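Local coordinates for protein hydrazine synthase beta subunit (Candidatus Kuenenia stuttgartiensis, PDB 5C2V) that forms part of the hydrazine synthase complex, which condenses nitric oxide with ammonium into hydrazine, and may modulate transport of the hydroxylamine intermediate between the active sites, at residues Y269-D282 and Y311-V325. Sequence-based numbering, arbitrary orientation.
Sequences YIGVRGMHRVTILD and YLVARVPTGLGPSSV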
loop_
_atom_site.group_PDB
_atom_site.type_symbol
_atom_site.label_atom_id
_atom_site.label_comp_id
_atom_site.label_asym_id
_atom_site.label_seq_id
_atom_site.Cartn_x
_atom_site.Cartn_y
_atom_site.Cartn_z
ATOM N N TYR B 269 -13.890 -30.010 26.571
ATOM C CA TYR B 269 -15.304 -30.060 26.213
ATOM C C TYR B 269 -16.129 -29.177 27.141
ATOM O O TYR B 269 -16.057 -29.312 28.360
ATOM C CB TYR B 269 -15.811 -31.504 26.252
ATOM C CG TYR B 269 -15.038 -32.438 25.348
ATOM C CD1 TYR B 269 -13.851 -33.023 25.771
ATOM C CD2 TYR B 269 -15.491 -32.730 24.068
ATOM C CE1 TYR B 269 -13.138 -33.870 24.948
ATOM C CE2 TYR B 269 -14.784 -33.581 23.237
ATOM C CZ TYR B 269 -13.609 -34.147 23.684
ATOM O OH TYR B 269 -12.896 -34.994 22.868
ATOM N N ILE B 270 -16.911 -28.273 26.559
ATOM C CA ILE B 270 -17.676 -27.304 27.338
ATOM C C ILE B 270 -19.162 -27.328 27.008
ATOM O O ILE B 270 -19.563 -27.008 25.888
ATOM C CB ILE B 270 -17.161 -25.869 27.110
ATOM C CG1 ILE B 270 -15.688 -25.755 27.504
ATOM C CG2 ILE B 270 -18.008 -24.868 27.886
ATOM C CD1 ILE B 270 -15.096 -24.386 27.249
ATOM N N GLY B 271 -19.980 -27.711 27.983
ATOM C CA GLY B 271 -21.415 -27.586 27.835
ATOM C C GLY B 271 -21.810 -26.123 27.801
ATOM O O GLY B 271 -21.512 -25.367 28.727
ATOM N N VAL B 272 -22.489 -25.724 26.734
ATOM C CA VAL B 272 -23.010 -24.370 26.617
ATOM C C VAL B 272 -24.520 -24.437 26.743
ATOM O O VAL B 272 -25.222 -24.890 25.826
ATOM C CB VAL B 272 -22.618 -23.708 25.283
ATOM C CG1 VAL B 272 -23.023 -22.248 25.283
ATOM C CG2 VAL B 272 -21.121 -23.845 25.042
ATOM N N ARG B 273 -24.997 -23.950 27.884
ATOM C CA ARG B 273 -26.363 -24.154 28.341
ATOM C C ARG B 273 -27.346 -23.212 27.660
ATOM O O ARG B 273 -28.442 -23.615 27.274
ATOM C CB ARG B 273 -26.419 -23.974 29.860
ATOM C CG ARG B 273 -27.623 -24.588 30.545
ATOM C CD ARG B 273 -27.579 -24.294 32.037
ATOM N NE ARG B 273 -28.494 -25.137 32.800
ATOM C CZ ARG B 273 -29.747 -24.806 33.090
ATOM N NH1 ARG B 273 -30.239 -23.644 32.681
ATOM N NH2 ARG B 273 -30.509 -25.635 33.790
ATOM N N GLY B 274 -26.946 -21.953 27.520
ATOM C CA GLY B 274 -27.786 -20.956 26.889
ATOM C C GLY B 274 -27.934 -21.195 25.401
ATOM O O GLY B 274 -29.018 -21.031 24.840
ATOM N N MET B 275 -26.835 -21.576 24.758
ATOM C CA MET B 275 -26.833 -21.803 23.317
ATOM C C MET B 275 -27.048 -23.265 22.940
ATOM O O MET B 275 -26.993 -23.614 21.762
ATOM C CB MET B 275 -25.529 -21.295 22.703
ATOM C CG MET B 275 -25.418 -19.784 22.703
ATOM S SD MET B 275 -26.909 -18.979 22.083
ATOM C CE MET B 275 -26.841 -19.429 20.351
ATOM N N HIS B 276 -27.267 -24.113 23.941
ATOM C CA HIS B 276 -27.616 -25.517 23.718
ATOM C C HIS B 276 -26.627 -26.260 22.828
ATOM O O HIS B 276 -27.031 -26.906 21.860
ATOM C CB HIS B 276 -29.012 -25.626 23.099
ATOM C CG HIS B 276 -30.016 -24.690 23.693
ATOM N ND1 HIS B 276 -30.359 -24.716 25.029
ATOM C CD2 HIS B 276 -30.751 -23.702 23.134
ATOM C CE1 HIS B 276 -31.262 -23.783 25.264
ATOM N NE2 HIS B 276 -31.519 -23.152 24.135
ATOM N N ARG B 277 -25.338 -26.178 23.139
ATOM C CA ARG B 277 -24.353 -26.833 22.278
ATOM C C ARG B 277 -23.072 -27.170 23.021
ATOM O O ARG B 277 -22.780 -26.579 24.046
ATOM C CB ARG B 277 -24.037 -25.947 21.072
ATOM C CG ARG B 277 -23.371 -24.630 21.430
ATOM C CD ARG B 277 -23.490 -23.627 20.296
ATOM N NE ARG B 277 -22.767 -22.392 20.584
ATOM C CZ ARG B 277 -22.896 -21.270 19.882
ATOM N NH1 ARG B 277 -23.726 -21.219 18.851
ATOM N NH2 ARG B 277 -22.194 -20.197 20.218
ATOM N N VAL B 278 -22.301 -28.118 22.499
ATOM C CA VAL B 278 -21.037 -28.476 23.133
ATOM C C VAL B 278 -19.857 -27.892 22.366
ATOM O O VAL B 278 -19.638 -28.217 21.200
ATOM C CB VAL B 278 -20.865 -30.000 23.245
ATOM C CG1 VAL B 278 -19.496 -30.336 23.816
ATOM C CG2 VAL B 278 -21.967 -30.594 24.108
ATOM N N THR B 279 -19.100 -27.024 23.029
ATOM C CA THR B 279 -17.932 -26.407 22.416
ATOM C C THR B 279 -16.675 -27.220 22.706
ATOM O O THR B 279 -16.292 -27.406 23.862
ATOM C CB THR B 279 -17.732 -24.960 22.905
ATOM O OG1 THR B 279 -18.745 -24.121 22.337
ATOM C CG2 THR B 279 -16.368 -24.439 22.484
ATOM N N ILE B 280 -16.045 -27.710 21.644
ATOM C CA ILE B 280 -14.831 -28.507 21.758
ATOM C C ILE B 280 -13.619 -27.713 21.290
ATOM O O ILE B 280 -13.594 -27.203 20.162
ATOM C CB ILE B 280 -14.931 -29.807 20.943
ATOM C CG1 ILE B 280 -16.258 -30.514 21.231
ATOM C CG2 ILE B 280 -13.749 -30.717 21.242
ATOM C CD1 ILE B 280 -16.479 -31.756 20.400
ATOM N N LEU B 281 -12.621 -27.622 22.167
ATOM C CA LEU B 281 -11.418 -26.837 21.912
ATOM C C LEU B 281 -10.160 -27.701 21.885
ATOM O O LEU B 281 -10.100 -28.752 22.530
ATOM C CB LEU B 281 -11.263 -25.745 22.974
ATOM C CG LEU B 281 -12.442 -24.797 23.194
ATOM C CD1 LEU B 281 -12.147 -23.841 24.338
ATOM C CD2 LEU B 281 -12.755 -24.031 21.921
ATOM N N ASP B 282 -9.150 -27.232 21.156
ATOM C CA ASP B 282 -7.870 -27.925 21.062
ATOM C C ASP B 282 -6.956 -27.412 22.168
ATOM O O ASP B 282 -6.555 -26.249 22.164
ATOM C CB ASP B 282 -7.242 -27.702 19.681
ATOM C CG ASP B 282 -6.045 -28.603 19.420
ATOM O OD1 ASP B 282 -5.166 -28.720 20.299
ATOM O OD2 ASP B 282 -5.984 -29.194 18.322
ATOM N N TYR B 311 -8.016 -21.836 18.214
ATOM C CA TYR B 311 -8.104 -23.086 18.969
ATOM C C TYR B 311 -9.458 -23.806 18.928
ATOM O O TYR B 311 -9.617 -24.829 19.591
ATOM C CB TYR B 311 -7.703 -22.867 20.434
ATOM C CG TYR B 311 -8.276 -21.644 21.113
ATOM C CD1 TYR B 311 -9.568 -21.646 21.625
ATOM C CD2 TYR B 311 -7.506 -20.501 21.284
ATOM C CE1 TYR B 311 -10.086 -20.531 22.262
ATOM C CE2 TYR B 311 -8.014 -19.384 21.918
ATOM C CZ TYR B 311 -9.303 -19.404 22.406
ATOM O OH TYR B 311 -9.808 -18.291 23.038
ATOM N N LEU B 312 -10.430 -23.308 18.169
ATOM C CA LEU B 312 -11.753 -23.932 18.225
ATOM C C LEU B 312 -11.836 -25.144 17.305
ATOM O O LEU B 312 -11.740 -25.020 16.084
ATOM C CB LEU B 312 -12.844 -22.925 17.840
ATOM C CG LEU B 312 -14.242 -23.492 17.566
ATOM C CD1 LEU B 312 -14.904 -23.985 18.847
ATOM C CD2 LEU B 312 -15.124 -22.474 16.853
ATOM N N VAL B 313 -12.014 -26.318 17.905
ATOM C CA VAL B 313 -12.229 -27.538 17.136
ATOM C C VAL B 313 -13.632 -27.614 16.543
ATOM O O VAL B 313 -13.792 -27.768 15.332
ATOM C CB VAL B 313 -11.986 -28.796 17.993
ATOM C CG1 VAL B 313 -12.269 -30.053 17.183
ATOM C CG2 VAL B 313 -10.564 -28.807 18.532
ATOM N N ALA B 314 -14.646 -27.501 17.399
ATOM C CA ALA B 314 -16.027 -27.651 16.931
ATOM C C ALA B 314 -17.070 -27.038 17.863
ATOM O O ALA B 314 -16.796 -26.772 19.029
ATOM C CB ALA B 314 -16.340 -29.128 16.710
ATOM N N ARG B 315 -18.268 -26.810 17.330
ATOM C CA ARG B 315 -19.445 -26.574 18.160
ATOM C C ARG B 315 -20.560 -27.521 17.723
ATOM O O ARG B 315 -21.087 -27.410 16.616
ATOM C CB ARG B 315 -19.903 -25.117 18.078
ATOM C CG ARG B 315 -18.902 -24.124 18.647
ATOM C CD ARG B 315 -19.472 -22.716 18.676
ATOM N NE ARG B 315 -18.536 -21.759 19.261
ATOM C CZ ARG B 315 -18.168 -20.624 18.677
ATOM N NH1 ARG B 315 -18.656 -20.300 17.487
ATOM N NH2 ARG B 315 -17.311 -19.812 19.281
ATOM N N VAL B 316 -20.914 -28.447 18.608
ATOM C CA VAL B 316 -21.812 -29.546 18.268
ATOM C C VAL B 316 -23.229 -29.349 18.809
ATOM O O VAL B 316 -23.409 -29.096 20.001
ATOM C CB VAL B 316 -21.256 -30.883 18.792
ATOM C CG1 VAL B 316 -22.013 -32.043 18.187
ATOM C CG2 VAL B 316 -19.774 -30.999 18.469
ATOM N N PRO B 317 -24.237 -29.456 17.926
ATOM C CA PRO B 317 -25.655 -29.366 18.301
ATOM C C PRO B 317 -26.031 -30.325 19.428
ATOM O O PRO B 317 -25.600 -31.478 19.433
ATOM C CB PRO B 317 -26.381 -29.743 17.007
ATOM C CG PRO B 317 -25.440 -29.349 15.929
ATOM C CD PRO B 317 -24.066 -29.626 16.473
ATOM N N THR B 318 -26.836 -29.842 20.369
ATOM C CA THR B 318 -27.224 -30.627 21.534
ATOM C C THR B 318 -28.712 -30.412 21.809
ATOM O O THR B 318 -29.376 -29.664 21.091
ATOM C CB THR B 318 -26.384 -30.232 22.773
ATOM O OG1 THR B 318 -25.049 -29.919 22.362
ATOM C CG2 THR B 318 -26.325 -31.359 23.792
ATOM N N GLY B 319 -29.237 -31.070 22.837
ATOM C CA GLY B 319 -30.586 -30.807 23.298
ATOM C C GLY B 319 -30.613 -29.497 24.061
ATOM O O GLY B 319 -29.600 -28.804 24.153
ATOM N N LEU B 320 -31.768 -29.154 24.614
ATOM C CA LEU B 320 -31.917 -27.881 25.307
ATOM C C LEU B 320 -31.364 -27.949 26.730
ATOM O O LEU B 320 -31.677 -28.868 27.488
ATOM C CB LEU B 320 -33.387 -27.457 25.318
ATOM C CG LEU B 320 -34.066 -27.468 23.943
ATOM C CD1 LEU B 320 -35.477 -26.908 24.026
ATOM C CD2 LEU B 320 -33.239 -26.703 22.916
ATOM N N GLY B 321 -30.544 -26.963 27.083
ATOM C CA GLY B 321 -29.928 -26.891 28.400
ATOM C C GLY B 321 -28.888 -27.941 28.777
ATOM O O GLY B 321 -29.050 -28.626 29.786
ATOM N N PRO B 322 -27.814 -28.075 27.978
ATOM C CA PRO B 322 -26.747 -29.026 28.321
ATOM C C PRO B 322 -25.884 -28.532 29.482
ATOM O O PRO B 322 -24.785 -28.020 29.272
ATOM C CB PRO B 322 -25.931 -29.115 27.030
ATOM C CG PRO B 322 -26.124 -27.802 26.385
ATOM C CD PRO B 322 -27.513 -27.344 26.735
ATOM N N SER B 323 -26.393 -28.693 30.699
ATOM C CA SER B 323 -25.744 -28.157 31.892
ATOM C C SER B 323 -24.484 -28.918 32.311
ATOM O O SER B 323 -23.669 -28.395 33.072
ATOM C CB SER B 323 -26.739 -28.138 33.056
ATOM O OG SER B 323 -27.395 -29.388 33.183
ATOM N N SER B 324 -24.321 -30.144 31.824
ATOM C CA SER B 324 -23.184 -30.965 32.234
ATOM C C SER B 324 -22.701 -31.907 31.135
ATOM O O SER B 324 -23.488 -32.378 30.316
ATOM C CB SER B 324 -23.544 -31.775 33.482
ATOM O OG SER B 324 -22.421 -32.484 33.973
ATOM N N VAL B 325 -21.399 -32.177 31.130
ATOM C CA VAL B 325 -20.808 -33.100 30.166
ATOM C C VAL B 325 -19.830 -34.057 30.838
ATOM O O VAL B 325 -19.269 -33.746 31.890
ATOM C CB VAL B 325 -20.071 -32.352 29.034
ATOM C CG1 VAL B 325 -21.063 -31.694 28.086
ATOM C CG2 VAL B 325 -19.103 -31.330 29.612
#
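The H276 ring packs between L320 and the backbone of its own turn: L320 CD2 sits over one face, 3.9 Å from the ring centroid in a CH-pi contact, while G274 O lies against the opposite face. CG anti to the carbonyl carbon (chi1 -41°) turns the ring toward L320 and G321, where ND1 accepts a nearly straight bond from G321 N (3.0 Å, 168°), the donor tilted somewhat out of the ring plane. NE2 hydrogen-bonds D52 of the gamma subunit. The P322 ring lies against the V272 and H276 backbone at this tight end. Strands 277-282 and 312-317 pair antiparallel as the third and outermost strands of a propeller blade; the chain then turns through T318 to G321 toward the next blade. V278 and V316 exchange two backbone bonds, and I280 CD1 meets V316 CG2 at 3.9 Å. The looser part is the partly exposed edge from L312 to R315: V313 and A314 both face I280 in a classic beta bulge, I280 O taking a good bond from A314 N and a weak one from V313 N. Pairing resumes at D282 N, bonded to Y311 O. On the other face the R277 and R315 guanidinium planes lie 14° apart. Salt bridges from R277 to D253 and from R315 to D248 probably offset their like charges, while H276, accepting at ND1, probably carries its proton on NE2 and so couples the blade junction to the gamma subunit.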